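Local coordinates for protein putative SnoaL-like polyketide cyclase (Jannaschia sp., PDB 3KKG) that is of unproven function but, as a SnoaL-like member of the NTF2 clan, probably acts as a polyketide cyclase or related lyase, at residues Q10-V15 and D83-Q88; E21-Q26 and L71-E76; P112-F117 and R128-L133. All coordinates share one frame; numbering follows the deposited sequence.

Contact 1 of 3, residues Q10-V15 and D83-Q88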
loop_
_atom_site.group_PDB
_atom_site.type_symbol
_atom_site.label_atom_id
_atom_site.label_comp_id
_atom_site.label_asym_id
_atom_site.label_seq_id
_atom_site.Cartn_x
_atom_site.Cartn_y
_atom_site.Cartn_z
ATOM N N GLN A 10 -20.664 -7.907 -4.527
ATOM C CA GLN A 10 -20.220 -8.800 -5.598
ATOM C C GLN A 10 -18.774 -8.520 -6.006
ATOM O O GLN A 10 -17.996 -9.447 -6.248
ATOM C CB GLN A 10 -21.133 -8.740 -6.807
ATOM C CG GLN A 10 -20.758 -9.807 -7.855
ATOM C CD GLN A 10 -20.785 -11.236 -7.301
ATOM O OE1 GLN A 10 -21.865 -11.730 -6.913
ATOM N NE2 GLN A 10 -19.620 -11.897 -7.249
ATOM N N ASN A 11 -18.392 -7.236 -5.985
ATOM C CA ASN A 11 -17.012 -6.873 -6.298
ATOM C C ASN A 11 -16.092 -7.533 -5.285
ATOM O O ASN A 11 -15.018 -8.060 -5.653
ATOM C CB ASN A 11 -16.873 -5.370 -6.237
ATOM C CG ASN A 11 -17.334 -4.665 -7.525
ATOM O OD1 ASN A 11 -17.604 -5.292 -8.540
ATOM N ND2 ASN A 11 -17.380 -3.319 -7.453
ATOM N N VAL A 12 -16.470 -7.463 -3.992
ATOM C CA VAL A 12 -15.648 -8.086 -2.944
ATOM C C VAL A 12 -15.543 -9.596 -3.109
ATOM O O VAL A 12 -14.471 -10.200 -2.968
ATOM C CB VAL A 12 -16.146 -7.688 -1.528
ATOM C CG1 VAL A 12 -15.441 -8.533 -0.458
ATOM C CG2 VAL A 12 -15.844 -6.178 -1.267
ATOM N N GLU A 13 -16.700 -10.199 -3.346
ATOM C CA GLU A 13 -16.705 -11.653 -3.520
ATOM C C GLU A 13 -15.778 -12.079 -4.665
ATOM O O GLU A 13 -14.975 -13.044 -4.558
ATOM C CB GLU A 13 -18.130 -12.164 -3.725
ATOM C CG GLU A 13 -19.028 -12.007 -2.465
ATOM C CD GLU A 13 -20.458 -12.523 -2.669
ATOM O OE1 GLU A 13 -20.638 -13.432 -3.503
ATOM O OE2 GLU A 13 -21.365 -12.086 -1.938
ATOM N N THR A 14 -15.878 -11.376 -5.770
ATOM C CA THR A 14 -15.034 -11.656 -6.933
ATOM C C THR A 14 -13.554 -11.471 -6.606
ATOM O O THR A 14 -12.736 -12.358 -6.917
ATOM C CB THR A 14 -15.486 -10.800 -8.115
ATOM O OG1 THR A 14 -16.797 -11.234 -8.506
ATOM C CG2 THR A 14 -14.481 -10.837 -9.316
ATOM N N VAL A 15 -13.198 -10.360 -5.975
ATOM C CA VAL A 15 -11.800 -10.126 -5.634
ATOM C C VAL A 15 -11.242 -11.128 -4.629
ATOM O O VAL A 15 -10.102 -11.603 -4.739
ATOM C CB VAL A 15 -11.603 -8.683 -5.103
ATOM C CG1 VAL A 15 -10.318 -8.584 -4.360
ATOM C CG2 VAL A 15 -11.737 -7.700 -6.264
ATOM N N ASP A 83 -16.482 0.542 -7.308
ATOM C CA ASP A 83 -15.646 -0.349 -8.093
ATOM C C ASP A 83 -14.160 -0.400 -7.624
ATOM O O ASP A 83 -13.290 -0.884 -8.334
ATOM C CB ASP A 83 -15.762 0.024 -9.578
ATOM C CG ASP A 83 -17.015 -0.494 -10.205
ATOM O OD1 ASP A 83 -17.542 -1.558 -9.797
ATOM O OD2 ASP A 83 -17.496 0.139 -11.174
ATOM N N ASN A 84 -13.884 0.094 -6.408
ATOM C CA ASN A 84 -12.557 0.024 -5.806
ATOM C C ASN A 84 -12.596 -0.868 -4.606
ATOM O O ASN A 84 -13.381 -0.644 -3.713
ATOM C CB ASN A 84 -12.085 1.400 -5.340
ATOM C CG ASN A 84 -11.926 2.371 -6.520
ATOM O OD1 ASN A 84 -10.897 2.381 -7.172
ATOM N ND2 ASN A 84 -12.969 3.083 -6.841
ATOM N N VAL A 85 -11.767 -1.939 -4.619
ATOM C CA VAL A 85 -11.656 -2.870 -3.515
ATOM C C VAL A 85 -10.210 -2.880 -3.052
ATOM O O VAL A 85 -9.278 -3.072 -3.866
ATOM C CB VAL A 85 -12.077 -4.297 -3.912
ATOM C CG1 VAL A 85 -11.927 -5.188 -2.699
ATOM C CG2 VAL A 85 -13.530 -4.308 -4.411
ATOM N N VAL A 86 -10.022 -2.715 -1.755
ATOM C CA VAL A 86 -8.702 -2.674 -1.144
ATOM C C VAL A 86 -8.602 -3.805 -0.167
ATOM O O VAL A 86 -9.468 -3.985 0.685
ATOM C CB VAL A 86 -8.479 -1.320 -0.395
ATOM C CG1 VAL A 86 -7.077 -1.291 0.270
ATOM C CG2 VAL A 86 -8.743 -0.120 -1.350
ATOM N N VAL A 87 -7.621 -4.669 -0.330
ATOM C CA VAL A 87 -7.402 -5.834 0.496
ATOM C C VAL A 87 -6.067 -5.689 1.196
ATOM O O VAL A 87 -5.036 -5.611 0.540
ATOM C CB VAL A 87 -7.464 -7.146 -0.311
ATOM C CG1 VAL A 87 -7.250 -8.337 0.622
ATOM C CG2 VAL A 87 -8.788 -7.267 -1.057
ATOM N N GLN A 88 -6.053 -5.694 2.514
ATOM C CA GLN A 88 -4.791 -5.768 3.253
ATOM C C GLN A 88 -4.626 -7.186 3.758
ATOM O O GLN A 88 -5.591 -7.811 4.223
ATOM C CB GLN A 88 -4.839 -4.866 4.433
ATOM C CG GLN A 88 -4.913 -3.348 4.098
ATOM C CD GLN A 88 -4.772 -2.525 5.336
ATOM O OE1 GLN A 88 -3.708 -2.501 5.922
ATOM N NE2 GLN A 88 -5.820 -1.884 5.743
HETATM O O HOH W 1 -18.151 -4.002 -10.887
#
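Asn11 and Asp83 meet at a slant, amide and carboxylate planes turned 47° apart, and are joined by a single hydrogen bond. Asn11 ND2 donates to Asp83 OD1 at 2.9 Å, fairly straight, 161° at the hydrogen. The acceptor lies close to the amide plane and accepts the bond on the lone pair that faces away from its second oxygen. Asn11 holds CG anti to its carbonyl carbon, as does Asp83, whose CB points away from the helix while the carboxylate returns to it. A water closes the other side of the pair, donating to Asn11 OD1 and to Asp83 OD1, so that this one carboxylate oxygen accepts two hydrogen bonds. ND2 also donates to Gly82 O, which leaves the amide little freedom to rotate. The pair ties together two layers of the alpha+beta NTF2-like fold, in which helix 6-16 lies against the curved sheet, the axes of residues 10-15 and 84-88 inclined by 46°. Replacing Asn11 by an alanine would probably cost the helix its polar tie to the turn before the strand, as both donations and the water bridge depend on the amide. One turn on, Val15 and Val85 reach tip to tip, Val15 CG1 standing 4.1 Å from Val85 CG1, whereas Val15 and Val87 run alongside one another head to tail, with Val15 CG1 3.9 Å from Val87 CG2. Val85 CG2 also touches Asn11 CB, 4.0 Å away, and Val12 CG2 lies 4.3 Å from Val85 CG1. From strand 108-120, Phe117 packs on Val15 and Leu119 on Val85 and Asn11.

Contact 2 of 3, residues E21-Q26 and L71-E76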
loop_
_atom_site.group_PDB
_atom_site.type_symbol
_atom_site.label_atom_id
_atom_site.label_comp_id
_atom_site.label_asym_id
_atom_site.label_seq_id
_atom_site.Cartn_x
_atom_site.Cartn_y
_atom_site.Cartn_z
ATOM N N GLU A 21 -8.753 -19.559 -4.279
ATOM C CA GLU A 21 -8.561 -20.381 -5.484
ATOM C C GLU A 21 -7.668 -19.717 -6.558
ATOM O O GLU A 21 -7.043 -20.398 -7.378
ATOM C CB GLU A 21 -9.890 -20.773 -6.105
ATOM C CG GLU A 21 -10.861 -19.648 -6.424
ATOM C CD GLU A 21 -11.916 -19.393 -5.323
ATOM O OE1 GLU A 21 -11.576 -19.178 -4.124
ATOM O OE2 GLU A 21 -13.119 -19.398 -5.674
ATOM N N GLY A 22 -7.615 -18.380 -6.554
ATOM C CA GLY A 22 -6.806 -17.612 -7.501
ATOM C C GLY A 22 -5.469 -17.158 -6.948
ATOM O O GLY A 22 -4.787 -16.346 -7.563
ATOM N N TRP A 23 -5.086 -17.670 -5.786
ATOM C CA TRP A 23 -3.783 -17.315 -5.159
ATOM C C TRP A 23 -2.665 -18.103 -5.844
ATOM O O TRP A 23 -2.822 -19.315 -6.077
ATOM C CB TRP A 23 -3.808 -17.660 -3.681
ATOM C CG TRP A 23 -2.591 -17.291 -2.911
ATOM C CD1 TRP A 23 -1.801 -18.148 -2.223
ATOM C CD2 TRP A 23 -2.020 -15.980 -2.742
ATOM N NE1 TRP A 23 -0.776 -17.459 -1.618
ATOM C CE2 TRP A 23 -0.886 -16.133 -1.922
ATOM C CE3 TRP A 23 -2.363 -14.699 -3.191
ATOM C CZ2 TRP A 23 -0.076 -15.073 -1.563
ATOM C CZ3 TRP A 23 -1.570 -13.641 -2.816
ATOM C CH2 TRP A 23 -0.441 -13.853 -1.980
ATOM N N GLY A 24 -1.541 -17.434 -6.096
ATOM C CA GLY A 24 -0.510 -18.013 -6.953
ATOM C C GLY A 24 0.161 -19.249 -6.391
ATOM O O GLY A 24 0.860 -19.978 -7.123
ATOM N N ALA A 25 -0.011 -19.532 -5.121
ATOM C CA ALA A 25 0.473 -20.739 -4.512
ATOM C C ALA A 25 -0.474 -21.929 -4.720
ATOM O O ALA A 25 -0.107 -23.034 -4.356
ATOM C CB ALA A 25 0.746 -20.570 -3.047
ATOM N N GLN A 26 -1.665 -21.693 -5.288
ATOM C CA GLN A 26 -2.714 -22.692 -5.438
ATOM C C GLN A 26 -2.818 -23.144 -6.891
ATOM O O GLN A 26 -3.071 -22.336 -7.809
ATOM C CB GLN A 26 -4.047 -22.053 -5.009
ATOM C CG GLN A 26 -5.306 -22.926 -5.149
ATOM C CD GLN A 26 -5.174 -24.212 -4.385
ATOM O OE1 GLN A 26 -4.767 -24.209 -3.217
ATOM N NE2 GLN A 26 -5.501 -25.327 -5.040
ATOM N N LEU A 71 3.988 -19.573 -0.405
ATOM C CA LEU A 71 3.568 -18.339 0.276
ATOM C C LEU A 71 2.121 -18.460 0.719
ATOM O O LEU A 71 1.241 -18.820 -0.056
ATOM C CB LEU A 71 3.726 -17.162 -0.676
ATOM C CG LEU A 71 3.737 -15.778 -0.014
ATOM C CD1 LEU A 71 4.910 -15.562 0.909
ATOM C CD2 LEU A 71 3.777 -14.744 -1.131
ATOM N N GLU A 72 1.924 -18.127 1.993
ATOM C CA GLU A 72 0.602 -18.051 2.593
ATOM C C GLU A 72 0.134 -16.629 2.748
ATOM O O GLU A 72 0.902 -15.760 3.120
ATOM C CB GLU A 72 0.589 -18.726 3.966
ATOM C CG GLU A 72 0.839 -20.237 3.888
ATOM C CD GLU A 72 0.950 -20.889 5.274
ATOM O OE1 GLU A 72 0.795 -20.186 6.294
ATOM O OE2 GLU A 72 1.306 -22.061 5.323
ATOM N N VAL A 73 -1.146 -16.422 2.486
ATOM C CA VAL A 73 -1.783 -15.115 2.665
ATOM C C VAL A 73 -2.933 -15.219 3.650
ATOM O O VAL A 73 -3.740 -16.114 3.558
ATOM C CB VAL A 73 -2.169 -14.464 1.273
ATOM C CG1 VAL A 73 -3.183 -15.310 0.512
ATOM C CG2 VAL A 73 -2.649 -13.025 1.496
ATOM N N VAL A 74 -2.975 -14.256 4.579
ATOM C CA VAL A 74 -4.099 -14.107 5.513
ATOM C C VAL A 74 -4.667 -12.718 5.308
ATOM O O VAL A 74 -4.009 -11.698 5.582
ATOM C CB VAL A 74 -3.689 -14.341 6.960
ATOM C CG1 VAL A 74 -4.920 -14.174 7.873
ATOM C CG2 VAL A 74 -3.151 -15.759 7.166
ATOM N N VAL A 75 -5.897 -12.649 4.802
ATOM C CA VAL A 75 -6.586 -11.394 4.613
ATOM C C VAL A 75 -6.917 -10.825 5.967
ATOM O O VAL A 75 -7.477 -11.532 6.851
ATOM C CB VAL A 75 -7.846 -11.585 3.745
ATOM C CG1 VAL A 75 -8.676 -10.272 3.750
ATOM C CG2 VAL A 75 -7.497 -12.006 2.303
ATOM N N GLU A 76 -6.625 -9.544 6.179
ATOM C CA GLU A 76 -7.059 -8.922 7.405
ATOM C C GLU A 76 -7.811 -7.629 7.358
ATOM O O GLU A 76 -8.263 -7.177 8.421
ATOM C CB GLU A 76 -5.964 -8.665 8.328
ATOM C CG GLU A 76 -4.918 -7.898 7.767
ATOM C CD GLU A 76 -3.984 -7.523 8.887
ATOM O OE1 GLU A 76 -3.124 -8.421 9.177
ATOM O OE2 GLU A 76 -4.097 -6.399 9.432
#
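Hydrogen bonding across this contact rests on the indole of Trp23. Trp23 NE1 donates to Leu71 O at 2.9 Å, almost straight with 174° at the hydrogen. The acceptor lies in the ring plane, but the donor stands 44° above the plane of the carbonyl, off the lone-pair direction. The apolar part is a CH-pi contact: Val73 CG1 sits over one face of the indole, 3.5 Å from the centroid of the Trp23 six-membered ring and 14° off the normal. That methyl occupies the crowded position between backbone N and carbonyl carbon, and Val73 CB follows it over the ring, 3.6 Å from Trp23 CZ2. Trp23, whose CB points toward the strand, carries CG anti to its N, and the indole lies against Leu71 and Val73. In the NTF2-like fold the arrangement pins the loop after helix 6-16 to the start of strand 72-81, an outermost strand of the sheet within this chain. Phe65 meets the indole edge-to-face, and a PEG molecule, probably from the crystallisation liquor, lies about 4 Å from the Trp23 side chain and may mark a pocket. Leu71 CD2 comes to 3.9 Å from Trp23 CZ2, and Ala25 CB lies 3.5 Å from Leu71 O, the same oxygen the indole grips. A type I beta turn from Trp23 to Gln26, closed by Gln26 N donating to Trp23 O, brings Ala25 to that oxygen.

Contact 3 of 3, residues P112-F117 and R128-L133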
loop_
_atom_site.group_PDB
_atom_site.type_symbol
_atom_site.label_atom_id
_atom_site.label_comp_id
_atom_site.label_asym_id
_atom_site.label_seq_id
_atom_site.Cartn_x
_atom_site.Cartn_y
_atom_site.Cartn_z
ATOM N N PRO A 112 3.244 -7.341 6.030
ATOM C CA PRO A 112 1.925 -6.850 5.600
ATOM C C PRO A 112 1.973 -6.463 4.137
ATOM O O PRO A 112 3.041 -6.126 3.592
ATOM C CB PRO A 112 1.699 -5.648 6.509
ATOM C CG PRO A 112 3.100 -5.035 6.615
ATOM C CD PRO A 112 4.035 -6.263 6.659
ATOM N N ASP A 113 0.817 -6.401 3.504
ATOM C CA ASP A 113 0.731 -5.898 2.153
ATOM C C ASP A 113 -0.595 -5.221 1.948
ATOM O O ASP A 113 -1.477 -5.222 2.832
ATOM C CB ASP A 113 1.064 -6.949 1.153
ATOM C CG ASP A 113 0.002 -7.948 0.897
ATOM O OD1 ASP A 113 -1.092 -7.890 1.482
ATOM O OD2 ASP A 113 0.273 -8.888 0.099
ATOM N N VAL A 114 -0.773 -4.667 0.779
ATOM C CA VAL A 114 -2.053 -4.056 0.355
ATOM C C VAL A 114 -2.171 -4.172 -1.149
ATOM O O VAL A 114 -1.225 -3.952 -1.909
ATOM C CB VAL A 114 -2.165 -2.616 0.824
ATOM C CG1 VAL A 114 -1.074 -1.741 0.286
ATOM C CG2 VAL A 114 -3.557 -2.065 0.408
ATOM N N THR A 115 -3.333 -4.659 -1.621
ATOM C CA THR A 115 -3.659 -4.798 -3.037
ATOM C C THR A 115 -4.856 -3.931 -3.312
ATOM O O THR A 115 -5.868 -4.052 -2.580
ATOM C CB THR A 115 -3.893 -6.282 -3.411
ATOM O OG1 THR A 115 -2.863 -7.095 -2.782
ATOM C CG2 THR A 115 -3.884 -6.499 -4.891
ATOM N N LEU A 116 -4.775 -3.123 -4.357
ATOM C CA LEU A 116 -5.796 -2.135 -4.659
ATOM C C LEU A 116 -6.361 -2.488 -6.019
ATOM O O LEU A 116 -5.660 -2.361 -7.055
ATOM C CB LEU A 116 -5.162 -0.740 -4.630
ATOM C CG LEU A 116 -4.472 -0.437 -3.287
ATOM C CD1 LEU A 116 -3.025 -0.136 -3.491
ATOM C CD2 LEU A 116 -5.146 0.679 -2.573
ATOM N N PHE A 117 -7.609 -2.927 -6.061
ATOM C CA PHE A 117 -8.249 -3.389 -7.282
ATOM C C PHE A 117 -9.213 -2.348 -7.810
ATOM O O PHE A 117 -9.911 -1.670 -7.024
ATOM C CB PHE A 117 -9.065 -4.663 -6.971
ATOM C CG PHE A 117 -8.202 -5.830 -6.561
ATOM C CD1 PHE A 117 -7.719 -6.708 -7.503
ATOM C CD2 PHE A 117 -7.940 -6.100 -5.225
ATOM C CE1 PHE A 117 -6.940 -7.802 -7.128
ATOM C CE2 PHE A 117 -7.171 -7.209 -4.858
ATOM C CZ PHE A 117 -6.707 -8.086 -5.815
ATOM N N ARG A 128 -3.108 -2.777 -8.255
ATOM C CA ARG A 128 -1.916 -2.111 -7.774
ATOM C C ARG A 128 -1.493 -2.770 -6.485
ATOM O O ARG A 128 -2.325 -3.200 -5.692
ATOM C CB ARG A 128 -2.176 -0.622 -7.505
ATOM C CG ARG A 128 -2.628 0.145 -8.701
ATOM C CD ARG A 128 -3.098 1.552 -8.319
ATOM N NE ARG A 128 -3.491 2.312 -9.491
ATOM C CZ ARG A 128 -3.612 3.633 -9.444
ATOM N NH1 ARG A 128 -3.347 4.314 -8.336
ATOM N NH2 ARG A 128 -4.002 4.291 -10.536
ATOM N N TYR A 129 -0.203 -2.924 -6.267
ATOM C CA TYR A 129 0.320 -3.682 -5.164
ATOM C C TYR A 129 1.436 -2.970 -4.432
ATOM O O TYR A 129 2.376 -2.471 -5.026
ATOM C CB TYR A 129 0.822 -5.054 -5.690
ATOM C CG TYR A 129 1.268 -5.953 -4.577
ATOM C CD1 TYR A 129 0.328 -6.581 -3.781
ATOM C CD2 TYR A 129 2.592 -6.178 -4.307
ATOM C CE1 TYR A 129 0.703 -7.345 -2.722
ATOM C CE2 TYR A 129 2.974 -6.973 -3.247
ATOM C CZ TYR A 129 2.032 -7.567 -2.473
ATOM O OH TYR A 129 2.396 -8.350 -1.395
ATOM N N PHE A 130 1.417 -3.132 -3.097
ATOM C CA PHE A 130 2.564 -2.791 -2.267
ATOM C C PHE A 130 2.748 -3.778 -1.147
ATOM O O PHE A 130 1.777 -4.158 -0.486
ATOM C CB PHE A 130 2.419 -1.449 -1.566
ATOM C CG PHE A 130 2.226 -0.272 -2.464
ATOM C CD1 PHE A 130 0.985 0.095 -2.911
ATOM C CD2 PHE A 130 3.296 0.555 -2.806
ATOM C CE1 PHE A 130 0.816 1.228 -3.743
ATOM C CE2 PHE A 130 3.140 1.679 -3.592
ATOM C CZ PHE A 130 1.933 2.005 -4.057
ATOM N N THR A 131 3.987 -4.139 -0.852
ATOM C CA THR A 131 4.405 -4.720 0.429
ATOM C C THR A 131 5.586 -3.957 0.962
ATOM O O THR A 131 5.951 -2.929 0.435
ATOM C CB THR A 131 4.597 -6.233 0.302
ATOM O OG1 THR A 131 4.806 -6.791 1.623
ATOM C CG2 THR A 131 5.806 -6.622 -0.557
ATOM N N ASP A 132 6.256 -4.493 1.994
ATOM C CA ASP A 132 7.530 -3.886 2.415
ATOM C C ASP A 132 8.641 -4.630 1.666
ATOM O O ASP A 132 9.334 -5.512 2.160
ATOM C CB ASP A 132 7.738 -4.035 3.911
ATOM C CG ASP A 132 8.904 -3.180 4.399
ATOM O OD1 ASP A 132 9.743 -2.741 3.562
ATOM O OD2 ASP A 132 9.021 -2.975 5.633
ATOM N N LEU A 133 8.779 -4.276 0.386
ATOM C CA LEU A 133 9.702 -4.959 -0.473
ATOM C C LEU A 133 11.142 -4.674 -0.069
ATOM O O LEU A 133 11.976 -5.571 -0.205
ATOM C CB LEU A 133 9.475 -4.575 -1.939
ATOM C CG LEU A 133 10.222 -5.373 -2.994
ATOM C CD1 LEU A 133 9.832 -6.833 -3.001
ATOM C CD2 LEU A 133 9.932 -4.763 -4.389
#
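A tyrosine hydroxyl bonded to a carboxylate set square to its ring is the striking feature here: Tyr129 OH donates to Asp113 OD2 at 2.7 Å, with carboxylate and ring planes 89° apart. The oxygen lies at the ring edge and uses the lone pair turned away from its partner oxygen. Asp113 reaches this place with CG in the crowded position between backbone N and carbonyl carbon (chi1 77°), while Tyr129 sets CG anti to its N and leans along the sheet, diagonally past Thr115, its own cross-strand neighbour. Thr115 OG1 touches the same ring edge, 3.4 Å from Tyr129 CD1. The donated hydroxyl bond would probably help to stabilise the charged form of this buried aspartate.

The frame is the antiparallel hairpin of strands 108-120 and 123-131, central to the NTF2-like sheet. Val114 and Phe130 form a hydrogen-bonded pair, as do Leu116 and Arg128, while Thr115 faces Tyr129 in a non-hydrogen-bonded one. Val114 N to Phe130 O, at 2.9 Å, and the return bond both run nearly along the carbonyl axis; in the Leu116-Arg128 pair the donors lie in the carbonyl planes. Thr131 OG1, anti to its own N, donates to Pro112 O at 2.7 Å from above the carbonyl plane.

On the face opposite Asp113 and Tyr129, Val114 and Phe130 lie side by side, Val114 CG1 4.0 Å from Phe130 CB, and Leu116 CD1 meets the edge of the Phe130 ring, 4.1 Å from Phe130 CD1. This face meets the second subunit, whose Phe130 packs on Val114. Arg128 is extended from CG to NE; its NE forms a salt bridge with Glu126 of its own chain, while NH1 forms one with Glu76 and a hydrogen bond with Gln88, both of the second subunit.

From the N terminus, helix 6-16 opens the loop that contact 1 closes at strand 84-94. Contact 2 opens and closes within that span, joining residues 21-26 to 71-76. Contact 3 follows in series, closing the short hairpin loop between 112-117 and 128-133; no two contacts cross. All three reach one sheet, in which strands 72-81, 84-94, 108-120 and 123-131 lie next to one another in that order. Backbone pairing joins Gln88 of contact 1 to Glu76 of contact 2, and Val85 and Val87 to Phe117 and Thr115 of contact 3. Contacts 2 and 3 come within about 5 Å at their nearest atoms without touching.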